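Local coordinates for protein cephalosporin acylase (PDB 2NLZ) that probably hydrolyses amide bonds, as expected of an acylase of the gamma-glutamyltranspeptidase family in the Ntn-hydrolase clan, at residues 289-294 against 456-461; 301-306 against 339-344; 399-404 against 415-420; 176-181 against 383-388. The protein carries 1 engineered substitution. One frame throughout, in Å; residues are numbered along the deposited sequence.

Interaction 1: 289-294 against 456-461; sequences YHKDTV and IDFGLN
F458 lays its ring flat against the base of K291, so that CB of K291 stands 3.6 Å from the ring centroid and 19° off the normal, a CH-pi contact over the face. CA of K291 lies over the centre of the same face, while D457 CB sits over the centre of the opposite one, leaving the ring sandwiched between two aliphatic groups. The two side chains cross at about a right angle. With CG anti to the backbone N (chi1 173°), the lysine runs on past the ring, and its CD meets CD2 of L460 at 4.1 Å. A bend at the last torsion (chi4 61°) turns NZ, which hydrogen-bonds OD1 of N454. The carbonyl C of H290 comes in obliquely, 3.6 Å from F458 CE1. These side chains join the end of helix 444-457, where G459 leaves helical geometry with a positive phi, to the loop that leads into helix 294-314. In that loop D292 centres an inverse gamma turn, closed by a weak bond of 3.1 Å from T293 N to K291 O, and T293 takes the N-cap position of the helix. Y12 of the second subunit packs on both K291 and L460. Across another interface Y289 stacks on Y289, and H290 on H290, of the third subunit.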
loop_
_atom_site.group_PDB
_atom_site.type_symbol
_atom_site.label_atom_id
_atom_site.label_comp_id
_atom_site.label_asym_id
_atom_site.label_seq_id
_atom_site.Cartn_x
_atom_site.Cartn_y
_atom_site.Cartn_z
ATOM N N TYR D 289 2.963 -24.606 0.703
ATOM C CA TYR D 289 1.765 -24.287 -0.091
ATOM C C TYR D 289 1.624 -22.795 -0.420
ATOM O O TYR D 289 1.457 -22.447 -1.590
ATOM C CB TYR D 289 0.472 -24.885 0.507
ATOM C CG TYR D 289 0.561 -26.372 0.826
ATOM C CD1 TYR D 289 0.696 -27.323 -0.190
ATOM C CD2 TYR D 289 0.508 -26.827 2.147
ATOM C CE1 TYR D 289 0.780 -28.683 0.103
ATOM C CE2 TYR D 289 0.589 -28.184 2.449
ATOM C CZ TYR D 289 0.726 -29.104 1.425
ATOM O OH TYR D 289 0.807 -30.443 1.729
ATOM N N HIS D 290 1.699 -21.921 0.585
ATOM C CA HIS D 290 1.738 -20.474 0.312
ATOM C C HIS D 290 2.922 -19.701 0.928
ATOM O O HIS D 290 3.338 -19.975 2.059
ATOM C CB HIS D 290 0.415 -19.787 0.645
ATOM C CG HIS D 290 0.283 -18.427 0.027
ATOM N ND1 HIS D 290 -0.018 -18.241 -1.306
ATOM C CD2 HIS D 290 0.446 -17.188 0.552
ATOM C CE1 HIS D 290 -0.054 -16.947 -1.571
ATOM N NE2 HIS D 290 0.224 -16.286 -0.460
ATOM N N LYS D 291 3.427 -18.719 0.177
ATOM C CA LYS D 291 4.621 -17.951 0.540
ATOM C C LYS D 291 4.461 -16.997 1.717
ATOM O O LYS D 291 5.287 -16.993 2.632
ATOM C CB LYS D 291 5.101 -17.140 -0.655
ATOM C CG LYS D 291 6.232 -16.189 -0.327
ATOM C CD LYS D 291 6.774 -15.558 -1.580
ATOM C CE LYS D 291 7.750 -14.410 -1.271
ATOM N NZ LYS D 291 8.965 -14.817 -0.501
ATOM N N ASP D 292 3.419 -16.171 1.675
ATOM C CA ASP D 292 3.259 -15.092 2.650
ATOM C C ASP D 292 2.480 -15.499 3.900
ATOM O O ASP D 292 1.440 -14.923 4.201
ATOM C CB ASP D 292 2.637 -13.859 1.982
ATOM C CG ASP D 292 3.577 -13.199 0.968
ATOM O OD1 ASP D 292 4.595 -12.588 1.390
ATOM O OD2 ASP D 292 3.289 -13.282 -0.251
ATOM N N THR D 293 2.986 -16.508 4.609
ATOM C CA THR D 293 2.505 -16.876 5.947
ATOM C C THR D 293 3.649 -16.724 6.953
ATOM O O THR D 293 4.832 -16.786 6.590
ATOM C CB THR D 293 1.946 -18.336 6.036
ATOM O OG1 THR D 293 3.022 -19.285 6.018
ATOM C CG2 THR D 293 0.985 -18.648 4.901
ATOM N N VAL D 294 3.295 -16.534 8.217
ATOM C CA VAL D 294 4.288 -16.458 9.277
ATOM C C VAL D 294 5.029 -17.798 9.395
ATOM O O VAL D 294 6.233 -17.833 9.641
ATOM C CB VAL D 294 3.642 -16.031 10.625
ATOM C CG1 VAL D 294 2.414 -16.902 10.971
ATOM C CG2 VAL D 294 4.665 -16.040 11.756
ATOM N N ILE D 456 10.488 -22.476 -6.967
ATOM C CA ILE D 456 10.031 -23.865 -6.905
ATOM C C ILE D 456 8.750 -24.014 -6.079
ATOM O O ILE D 456 7.746 -24.553 -6.554
ATOM C CB ILE D 456 11.158 -24.806 -6.400
ATOM C CG1 ILE D 456 12.303 -24.862 -7.427
ATOM C CG2 ILE D 456 10.614 -26.191 -6.076
ATOM C CD1 ILE D 456 13.688 -25.021 -6.808
ATOM N N ASP D 457 8.779 -23.515 -4.853
ATOM C CA ASP D 457 7.643 -23.658 -3.948
ATOM C C ASP D 457 6.471 -22.770 -4.289
ATOM O O ASP D 457 5.325 -23.166 -4.127
ATOM C CB ASP D 457 8.067 -23.364 -2.519
ATOM C CG ASP D 457 9.050 -24.364 -2.004
ATOM O OD1 ASP D 457 8.828 -25.571 -2.236
ATOM O OD2 ASP D 457 10.034 -23.936 -1.370
ATOM N N PHE D 458 6.746 -21.557 -4.743
ATOM C CA PHE D 458 5.673 -20.578 -4.816
ATOM C C PHE D 458 5.344 -20.077 -6.224
ATOM O O PHE D 458 4.430 -19.263 -6.398
ATOM C CB PHE D 458 5.942 -19.445 -3.829
ATOM C CG PHE D 458 6.301 -19.931 -2.449
ATOM C CD1 PHE D 458 5.509 -20.873 -1.792
ATOM C CD2 PHE D 458 7.423 -19.453 -1.804
ATOM C CE1 PHE D 458 5.838 -21.334 -0.527
ATOM C CE2 PHE D 458 7.753 -19.906 -0.525
ATOM C CZ PHE D 458 6.952 -20.846 0.109
ATOM N N GLY D 459 6.078 -20.593 -7.216
ATOM C CA GLY D 459 5.739 -20.410 -8.632
ATOM C C GLY D 459 5.771 -18.984 -9.172
ATOM O O GLY D 459 5.008 -18.639 -10.099
ATOM N N LEU D 460 6.657 -18.165 -8.597
ATOM C CA LEU D 460 6.844 -16.792 -9.034
ATOM C C LEU D 460 7.654 -16.771 -10.310
ATOM O O LEU D 460 8.566 -17.581 -10.481
ATOM C CB LEU D 460 7.562 -15.981 -7.955
ATOM C CG LEU D 460 6.743 -15.159 -6.961
ATOM C CD1 LEU D 460 5.269 -15.567 -6.929
ATOM C CD2 LEU D 460 7.375 -15.242 -5.586
ATOM N N ASN D 461 7.323 -15.849 -11.205
ATOM C CA ASN D 461 8.176 -15.602 -12.366
ATOM C C ASN D 461 9.515 -14.943 -11.963
ATOM O O ASN D 461 9.598 -14.361 -10.882
ATOM C CB ASN D 461 7.415 -14.813 -13.435
ATOM C CG ASN D 461 7.243 -13.364 -13.080
ATOM O OD1 ASN D 461 8.191 -12.697 -12.662
ATOM N ND2 ASN D 461 6.036 -12.845 -13.293
#

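Interaction 2: 301-306 against 339-344; sequences IEAMKL and KEIGEQ
Helix 294-314 is covered here by the loop that follows helix 331-338, with one side chain, I341, reaching across to the helix surface. Its CG1 lies anti to the carbonyl carbon (chi1 -59°) and its chain is extended, which carries CD1 to 4.3 Å from A303 CB. L306 crosses it obliquely, CD1 approaching I341 CG1 at 3.6 Å, while I341 CG2 rests 4.0 Å from E302 CB. I282 of helix 274-283 and F286 also pack on I341. E302 adds a polar flank: bent at chi2 (-69°), its carboxylate turns OE1 to K305 NZ, one helical turn on, in a salt bridge of 2.5 Å that uses the syn lone pair. OE2 accepts a hydrogen bond from L346 N, and K305 NZ also reaches L346 O, so both partners of the ion pair are also bonded to the loop backbone. An alanine at E302 would keep the CB contact with I341 but would probably loosen the loop near L346 and deprive buried K305 of its anionic partner. Because OE2 of E302 and Q344 O are both acceptors, their 3.5 Å approach is no bond; the interface between the two segments therefore rests on apolar packing, with the carboxylate probably kept charged by K305.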
loop_
_atom_site.group_PDB
_atom_site.type_symbol
_atom_site.label_atom_id
_atom_site.label_comp_id
_atom_site.label_asym_id
_atom_site.label_seq_id
_atom_site.Cartn_x
_atom_site.Cartn_y
_atom_site.Cartn_z
ATOM N N ILE D 301 13.706 -18.829 7.782
ATOM C CA ILE D 301 14.686 -18.155 8.658
ATOM C C ILE D 301 15.395 -19.116 9.631
ATOM O O ILE D 301 16.614 -19.044 9.808
ATOM C CB ILE D 301 14.033 -16.955 9.434
ATOM C CG1 ILE D 301 13.609 -15.851 8.469
ATOM C CG2 ILE D 301 14.978 -16.350 10.458
ATOM C CD1 ILE D 301 12.534 -14.928 9.019
ATOM N N GLU D 302 14.642 -20.035 10.232
ATOM C CA GLU D 302 15.246 -21.002 11.148
ATOM C C GLU D 302 16.221 -21.962 10.474
ATOM O O GLU D 302 17.327 -22.163 10.976
ATOM C CB GLU D 302 14.177 -21.769 11.913
ATOM C CG GLU D 302 13.330 -20.899 12.828
ATOM C CD GLU D 302 14.090 -20.342 14.025
ATOM O OE1 GLU D 302 14.899 -19.397 13.863
ATOM O OE2 GLU D 302 13.848 -20.844 15.143
ATOM N N ALA D 303 15.807 -22.530 9.338
ATOM C CA ALA D 303 16.643 -23.438 8.541
ATOM C C ALA D 303 17.921 -22.755 8.083
ATOM O O ALA D 303 19.022 -23.306 8.199
ATOM C CB ALA D 303 15.867 -23.972 7.336
ATOM N N MET D 304 17.765 -21.540 7.573
ATOM C CA MET D 304 18.903 -20.753 7.136
ATOM C C MET D 304 19.881 -20.582 8.280
ATOM O O MET D 304 21.078 -20.793 8.105
ATOM C CB MET D 304 18.455 -19.390 6.589
ATOM C CG MET D 304 19.590 -18.488 6.089
ATOM S SD MET D 304 20.825 -19.336 5.076
ATOM C CE MET D 304 19.868 -19.767 3.626
ATOM N N LYS D 305 19.358 -20.225 9.447
ATOM C CA LYS D 305 20.179 -19.992 10.623
ATOM C C LYS D 305 21.058 -21.185 10.950
ATOM O O LYS D 305 22.263 -21.026 11.099
ATOM C CB LYS D 305 19.319 -19.597 11.824
ATOM C CG LYS D 305 19.047 -18.105 11.897
ATOM C CD LYS D 305 17.771 -17.801 12.654
ATOM C CE LYS D 305 17.939 -17.983 14.152
ATOM N NZ LYS D 305 16.631 -17.854 14.861
ATOM N N LEU D 306 20.467 -22.374 11.021
ATOM C CA LEU D 306 21.225 -23.573 11.384
ATOM C C LEU D 306 22.327 -23.889 10.377
ATOM O O LEU D 306 23.461 -24.181 10.755
ATOM C CB LEU D 306 20.293 -24.771 11.550
ATOM C CG LEU D 306 19.212 -24.607 12.628
ATOM C CD1 LEU D 306 18.001 -25.494 12.334
ATOM C CD2 LEU D 306 19.781 -24.853 14.039
ATOM N N LYS D 339 15.075 -31.083 13.601
ATOM C CA LYS D 339 14.501 -31.384 14.910
ATOM C C LYS D 339 14.745 -30.248 15.897
ATOM O O LYS D 339 14.023 -30.115 16.881
ATOM C CB LYS D 339 15.060 -32.694 15.474
ATOM C CG LYS D 339 14.361 -33.952 14.955
ATOM C CD LYS D 339 14.578 -35.145 15.888
ATOM C CE LYS D 339 16.048 -35.532 15.994
ATOM N NZ LYS D 339 16.273 -36.481 17.114
ATOM N N GLU D 340 15.757 -29.426 15.631
ATOM C CA GLU D 340 16.032 -28.286 16.495
ATOM C C GLU D 340 15.132 -27.088 16.205
ATOM O O GLU D 340 15.079 -26.145 16.997
ATOM C CB GLU D 340 17.507 -27.886 16.455
ATOM C CG GLU D 340 18.432 -28.920 17.076
ATOM C CD GLU D 340 19.612 -28.296 17.787
ATOM O OE1 GLU D 340 20.706 -28.898 17.750
ATOM O OE2 GLU D 340 19.446 -27.208 18.383
ATOM N N ILE D 341 14.429 -27.125 15.075
ATOM C CA ILE D 341 13.454 -26.089 14.749
ATOM C C ILE D 341 12.177 -26.326 15.546
ATOM O O ILE D 341 11.491 -27.334 15.355
ATOM C CB ILE D 341 13.129 -26.038 13.235
ATOM C CG1 ILE D 341 14.395 -25.761 12.423
ATOM C CG2 ILE D 341 12.073 -24.971 12.945
ATOM C CD1 ILE D 341 14.188 -25.745 10.931
ATOM N N GLY D 342 11.871 -25.398 16.450
ATOM C CA GLY D 342 10.645 -25.461 17.242
ATOM C C GLY D 342 9.641 -24.399 16.833
ATOM O O GLY D 342 9.532 -24.045 15.653
ATOM N N GLU D 343 8.899 -23.892 17.811
ATOM C CA GLU D 343 7.943 -22.822 17.569
ATOM C C GLU D 343 8.548 -21.474 17.951
ATOM O O GLU D 343 8.191 -20.441 17.388
ATOM C CB GLU D 343 6.643 -23.069 18.334
ATOM C CG GLU D 343 5.453 -22.309 17.768
ATOM C CD GLU D 343 4.162 -22.583 18.512
ATOM O OE1 GLU D 343 4.126 -23.529 19.327
ATOM O OE2 GLU D 343 3.178 -21.849 18.277
ATOM N N GLN D 344 9.468 -21.494 18.909
ATOM C CA GLN D 344 10.181 -20.294 19.317
ATOM C C GLN D 344 11.464 -20.139 18.517
ATOM O O GLN D 344 12.047 -21.125 18.081
ATOM C CB GLN D 344 10.489 -20.332 20.817
ATOM C CG GLN D 344 9.326 -19.901 21.713
ATOM C CD GLN D 344 8.958 -18.429 21.551
ATOM O OE1 GLN D 344 9.794 -17.537 21.721
ATOM N NE2 GLN D 344 7.695 -18.171 21.229
#

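Interaction 3: 399-404 against 415-420; sequences HNFSLD and KRTYHT
Two irregular backbones approach each other, with F401 CA 5.8 Å from T417 CA and no hydrogen bond between them; a short 3-10 segment ends at N400. Both belong to the long loop connecting strand 392-393 with strand 424-428, and their meeting draws together two parts of that loop in the interior of the acylase. F401 carries the contact. T417 CB stands over the centre of its ring, 3.5 Å from the centroid and 10° off the normal, in a CH-pi arrangement, the two side chains crossing obliquely. T417 is turned with OG1 anti to its backbone N (chi1 177°), which leaves CG2 in the crowded position between N and the carbonyl carbon. That hydroxyl passes 3.4 Å from N400 CB and hydrogen-bonds ND2 of N409. N400 CB in turn lies 3.5 Å from Y418 O, so the start of its side chain lines the backbone beyond T417. K415 extends alongside, its CD 3.9 Å from F401 CE1, and sends its ammonium on to the carbonyl oxygens of D408 and A410. F308 and M312 of helix 294-314 pack on Y418. At the rim of the F401 ring, near its plane, K415 O sits 3.2 Å from CZ.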
loop_
_atom_site.group_PDB
_atom_site.type_symbol
_atom_site.label_atom_id
_atom_site.label_comp_id
_atom_site.label_asym_id
_atom_site.label_seq_id
_atom_site.Cartn_x
_atom_site.Cartn_y
_atom_site.Cartn_z
ATOM N N HIS D 399 40.694 -11.028 4.226
ATOM C CA HIS D 399 40.020 -10.586 5.446
ATOM C C HIS D 399 39.063 -11.653 6.012
ATOM O O HIS D 399 38.747 -11.633 7.203
ATOM C CB HIS D 399 39.284 -9.275 5.183
ATOM C CG HIS D 399 38.585 -8.711 6.381
ATOM N ND1 HIS D 399 39.227 -7.922 7.311
ATOM C CD2 HIS D 399 37.298 -8.809 6.791
ATOM C CE1 HIS D 399 38.365 -7.559 8.243
ATOM N NE2 HIS D 399 37.190 -8.085 7.952
ATOM N N ASN D 400 38.633 -12.585 5.158
ATOM C CA ASN D 400 37.741 -13.685 5.546
ATOM C C ASN D 400 38.409 -14.775 6.390
ATOM O O ASN D 400 37.726 -15.556 7.062
ATOM C CB ASN D 400 37.104 -14.326 4.303
ATOM C CG ASN D 400 35.778 -13.692 3.921
ATOM O OD1 ASN D 400 34.872 -13.562 4.748
ATOM N ND2 ASN D 400 35.653 -13.305 2.654
ATOM N N PHE D 401 39.738 -14.833 6.339
ATOM C CA PHE D 401 40.506 -15.827 7.083
ATOM C C PHE D 401 40.379 -15.612 8.584
ATOM O O PHE D 401 40.330 -14.476 9.055
ATOM C CB PHE D 401 41.990 -15.749 6.713
ATOM C CG PHE D 401 42.361 -16.480 5.441
ATOM C CD1 PHE D 401 42.273 -17.865 5.360
ATOM C CD2 PHE D 401 42.854 -15.779 4.342
ATOM C CE1 PHE D 401 42.634 -18.536 4.206
ATOM C CE2 PHE D 401 43.223 -16.442 3.180
ATOM C CZ PHE D 401 43.109 -17.825 3.111
ATOM N N SER D 402 40.340 -16.711 9.330
ATOM C CA SER D 402 40.322 -16.654 10.786
ATOM C C SER D 402 41.747 -16.693 11.314
ATOM O O SER D 402 42.619 -17.327 10.722
ATOM C CB SER D 402 39.523 -17.833 11.353
ATOM O OG SER D 402 39.350 -17.725 12.758
ATOM N N LEU D 403 41.981 -16.008 12.426
ATOM C CA LEU D 403 43.287 -16.047 13.075
ATOM C C LEU D 403 43.272 -16.913 14.339
ATOM O O LEU D 403 44.226 -16.920 15.122
ATOM C CB LEU D 403 43.788 -14.636 13.358
ATOM C CG LEU D 403 44.119 -13.846 12.089
ATOM C CD1 LEU D 403 44.530 -12.418 12.409
ATOM C CD2 LEU D 403 45.208 -14.542 11.288
ATOM N N ASP D 404 42.169 -17.638 14.513
ATOM C CA ASP D 404 42.036 -18.678 15.522
ATOM C C ASP D 404 42.533 -19.980 14.892
ATOM O O ASP D 404 41.917 -20.487 13.951
ATOM C CB ASP D 404 40.568 -18.797 15.963
ATOM C CG ASP D 404 40.327 -19.935 16.947
ATOM O OD1 ASP D 404 39.227 -20.525 16.901
ATOM O OD2 ASP D 404 41.216 -20.238 17.771
ATOM N N LYS D 415 46.687 -21.027 0.925
ATOM C CA LYS D 415 45.347 -21.549 1.140
ATOM C C LYS D 415 44.343 -20.518 0.634
ATOM O O LYS D 415 44.583 -19.321 0.753
ATOM C CB LYS D 415 45.153 -21.804 2.632
ATOM C CG LYS D 415 43.755 -22.227 3.052
ATOM C CD LYS D 415 43.641 -22.247 4.569
ATOM C CE LYS D 415 42.407 -22.987 5.022
ATOM N NZ LYS D 415 42.228 -22.905 6.480
ATOM N N ARG D 416 43.234 -20.958 0.049
ATOM C CA ARG D 416 42.172 -20.006 -0.277
ATOM C C ARG D 416 41.027 -20.090 0.734
ATOM O O ARG D 416 40.708 -21.174 1.237
ATOM C CB ARG D 416 41.695 -20.154 -1.722
ATOM C CG ARG D 416 41.330 -21.552 -2.084
ATOM C CD ARG D 416 41.971 -21.971 -3.386
ATOM N NE ARG D 416 41.755 -23.400 -3.597
ATOM C CZ ARG D 416 41.081 -23.912 -4.621
ATOM N NH1 ARG D 416 40.567 -23.113 -5.552
ATOM N NH2 ARG D 416 40.927 -25.224 -4.722
ATOM N N THR D 417 40.436 -18.935 1.041
ATOM C CA THR D 417 39.503 -18.815 2.163
ATOM C C THR D 417 38.045 -19.098 1.815
ATOM O O THR D 417 37.668 -19.132 0.636
ATOM C CB THR D 417 39.556 -17.409 2.789
ATOM O OG1 THR D 417 38.589 -17.324 3.839
ATOM C CG2 THR D 417 39.276 -16.341 1.741
ATOM N N TYR D 418 37.251 -19.313 2.867
ATOM C CA TYR D 418 35.803 -19.213 2.832
ATOM C C TYR D 418 35.440 -18.007 1.980
ATOM O O TYR D 418 35.849 -16.878 2.277
ATOM C CB TYR D 418 35.286 -19.032 4.264
ATOM C CG TYR D 418 33.786 -18.910 4.429
ATOM C CD1 TYR D 418 33.150 -17.681 4.322
ATOM C CD2 TYR D 418 33.006 -20.022 4.733
ATOM C CE1 TYR D 418 31.777 -17.565 4.478
ATOM C CE2 TYR D 418 31.632 -19.920 4.898
ATOM C CZ TYR D 418 31.024 -18.687 4.769
ATOM O OH TYR D 418 29.664 -18.576 4.934
ATOM N N HIS D 419 34.681 -18.257 0.916
ATOM C CA HIS D 419 34.373 -17.238 -0.088
ATOM C C HIS D 419 32.877 -16.972 -0.133
ATOM O O HIS D 419 32.089 -17.908 -0.157
ATOM C CB HIS D 419 34.864 -17.696 -1.462
ATOM C CG HIS D 419 35.532 -16.618 -2.252
ATOM N ND1 HIS D 419 34.827 -15.647 -2.929
ATOM C CD2 HIS D 419 36.839 -16.359 -2.477
ATOM C CE1 HIS D 419 35.673 -14.836 -3.538
ATOM N NE2 HIS D 419 36.901 -15.244 -3.279
ATOM N N THR D 420 32.494 -15.697 -0.153
ATOM C CA THR D 420 31.076 -15.309 -0.079
ATOM C C THR D 420 30.344 -15.304 -1.418
ATOM O O THR D 420 29.135 -15.530 -1.477
ATOM C CB THR D 420 30.902 -13.921 0.557
ATOM O OG1 THR D 420 31.689 -12.957 -0.164
ATOM C CG2 THR D 420 31.308 -13.964 2.027
#

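Interaction 4: 176-181 against 383-388; sequences DDVYQP and SGVVVP
Contacts of the Y179 ring come edge-on. The main chain of the partner segment meets that edge, with S383 O in the ring plane 3.5 Å from Y179 CE1 and G384 O 3.8 Å from CD1, both carbonyls facing ring C-H groups. A CB on G384 would collide with CE1, and with a positive phi of 89° the backbone itself points to glycine. Y179 also stacks on W174, and a leucine at Y179 would probably lose both that stack and the aromatic edge lying along these carbonyls. Apolar contacts continue past the ring. P181, in the first turn of helix 180-186, lies beside P388, the two rings pointing the same way with CG of P181 4.0 Å from CB of P388; P181 CB also meets V386 CB at 4.1 Å. The helix start thereby packs on strand 386-387, which pairs antiparallel with 392-393, and on P388 just beyond it. V178 brings CG1 to 4.5 Å from V385 CG2, and F231 and F232 of helix 223-234 pack against V385. Hydrogen bonds form within each segment, none between them. Residues 177-180 make a type I turn, Q180 N to D177 O, 3.2 Å. S383 OG accepts from V385 N at 3.3 Å with an angle of 152°, an ST turn, and is hydrogen-bonded to M394 O as well.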
loop_
_atom_site.group_PDB
_atom_site.type_symbol
_atom_site.label_atom_id
_atom_site.label_comp_id
_atom_site.label_asym_id
_atom_site.label_seq_id
_atom_site.Cartn_x
_atom_site.Cartn_y
_atom_site.Cartn_z
ATOM N N ASP D 176 48.179 7.144 3.606
ATOM C CA ASP D 176 49.390 6.356 3.467
ATOM C C ASP D 176 49.801 6.417 2.008
ATOM O O ASP D 176 49.017 6.835 1.158
ATOM C CB ASP D 176 49.122 4.909 3.884
ATOM C CG ASP D 176 50.366 4.195 4.378
ATOM O OD1 ASP D 176 50.330 3.681 5.509
ATOM O OD2 ASP D 176 51.374 4.138 3.646
ATOM N N ASP D 177 51.029 6.007 1.717
ATOM C CA ASP D 177 51.520 5.987 0.348
ATOM C C ASP D 177 50.757 4.980 -0.507
ATOM O O ASP D 177 50.480 5.246 -1.676
ATOM C CB ASP D 177 53.020 5.686 0.315
ATOM C CG ASP D 177 53.866 6.898 0.638
ATOM O OD1 ASP D 177 54.811 7.183 -0.127
ATOM O OD2 ASP D 177 53.584 7.569 1.653
ATOM N N VAL D 178 50.405 3.841 0.091
ATOM C CA VAL D 178 49.739 2.743 -0.618
ATOM C C VAL D 178 48.400 3.127 -1.226
ATOM O O VAL D 178 48.006 2.577 -2.259
ATOM C CB VAL D 178 49.497 1.509 0.284
ATOM C CG1 VAL D 178 50.223 0.302 -0.263
ATOM C CG2 VAL D 178 49.874 1.794 1.728
ATOM N N TYR D 179 47.707 4.064 -0.584
ATOM C CA TYR D 179 46.348 4.408 -0.993
ATOM C C TYR D 179 46.283 5.544 -2.010
ATOM O O TYR D 179 45.208 5.880 -2.501
ATOM C CB TYR D 179 45.485 4.746 0.224
ATOM C CG TYR D 179 45.366 3.631 1.243
ATOM C CD1 TYR D 179 44.688 2.452 0.945
ATOM C CD2 TYR D 179 45.929 3.760 2.515
ATOM C CE1 TYR D 179 44.580 1.421 1.890
ATOM C CE2 TYR D 179 45.818 2.740 3.466
ATOM C CZ TYR D 179 45.147 1.576 3.143
ATOM O OH TYR D 179 45.036 0.566 4.061
ATOM N N GLN D 180 47.433 6.128 -2.327
ATOM C CA GLN D 180 47.484 7.230 -3.281
ATOM C C GLN D 180 47.007 6.859 -4.694
ATOM O O GLN D 180 46.223 7.611 -5.272
ATOM C CB GLN D 180 48.874 7.887 -3.301
ATOM C CG GLN D 180 48.936 9.228 -4.036
ATOM C CD GLN D 180 48.047 10.285 -3.407
ATOM O OE1 GLN D 180 47.989 10.418 -2.184
ATOM N NE2 GLN D 180 47.355 11.048 -4.242
ATOM N N PRO D 181 47.465 5.712 -5.257
ATOM C CA PRO D 181 46.999 5.408 -6.607
ATOM C C PRO D 181 45.489 5.204 -6.712
ATOM O O PRO D 181 44.923 5.431 -7.781
ATOM C CB PRO D 181 47.739 4.113 -6.949
ATOM C CG PRO D 181 48.919 4.110 -6.069
ATOM C CD PRO D 181 48.411 4.682 -4.795
ATOM N N SER D 383 40.843 -3.772 -1.118
ATOM C CA SER D 383 41.879 -3.448 -0.143
ATOM C C SER D 383 42.295 -1.985 -0.147
ATOM O O SER D 383 42.912 -1.516 0.798
ATOM C CB SER D 383 43.105 -4.331 -0.385
ATOM O OG SER D 383 43.666 -4.108 -1.671
ATOM N N GLY D 384 41.972 -1.277 -1.221
ATOM C CA GLY D 384 42.444 0.089 -1.414
ATOM C C GLY D 384 43.781 0.162 -2.128
ATOM O O GLY D 384 44.208 1.235 -2.581
ATOM N N VAL D 385 44.445 -0.983 -2.226
ATOM C CA VAL D 385 45.671 -1.078 -2.983
ATOM C C VAL D 385 45.332 -1.083 -4.459
ATOM O O VAL D 385 44.667 -1.990 -4.954
ATOM C CB VAL D 385 46.463 -2.335 -2.624
ATOM C CG1 VAL D 385 47.781 -2.380 -3.396
ATOM C CG2 VAL D 385 46.728 -2.358 -1.143
ATOM N N VAL D 386 45.757 -0.038 -5.149
ATOM C CA VAL D 386 45.664 -0.007 -6.590
ATOM C C VAL D 386 47.085 0.090 -7.112
ATOM O O VAL D 386 47.816 1.001 -6.729
ATOM C CB VAL D 386 44.825 1.184 -7.082
ATOM C CG1 VAL D 386 44.796 1.226 -8.603
ATOM C CG2 VAL D 386 43.405 1.101 -6.537
ATOM N N VAL D 387 47.486 -0.872 -7.942
ATOM C CA VAL D 387 48.812 -0.857 -8.560
ATOM C C VAL D 387 48.825 0.344 -9.494
ATOM O O VAL D 387 47.961 0.456 -10.352
ATOM C CB VAL D 387 49.106 -2.178 -9.307
ATOM C CG1 VAL D 387 50.493 -2.158 -9.938
ATOM C CG2 VAL D 387 48.978 -3.365 -8.360
ATOM N N PRO D 388 49.777 1.270 -9.292
ATOM C CA PRO D 388 49.731 2.605 -9.894
ATOM C C PRO D 388 49.701 2.597 -11.420
ATOM O O PRO D 388 50.398 1.797 -12.063
ATOM C CB PRO D 388 51.020 3.262 -9.385
ATOM C CG PRO D 388 51.910 2.126 -9.005
ATOM C CD PRO D 388 50.985 1.091 -8.473
#

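From the N terminus, 176-181 opens interaction 4 and 289-294 then opens interaction 1. Interaction 2, from 301-306 to 339-344, is nested inside both pending loops. Segment 383-388 closes interaction 4, which thus crosses interaction 1. Interaction 3 opens and closes within 399-420, joining two parts of the loop between strands 392-393 and 424-428, still inside the loop that 456-461 finally closes. Interaction 1 ties the approach to helix 294-314 to the end of helix 444-457, and interaction 2 meets the body of helix 294-314, their centres about 19 Å apart. Interaction 4, on the opposite side of the chain's centre from them, joins helix 180-186 to strand 386-387, its centre about 23 Å from that of interaction 3.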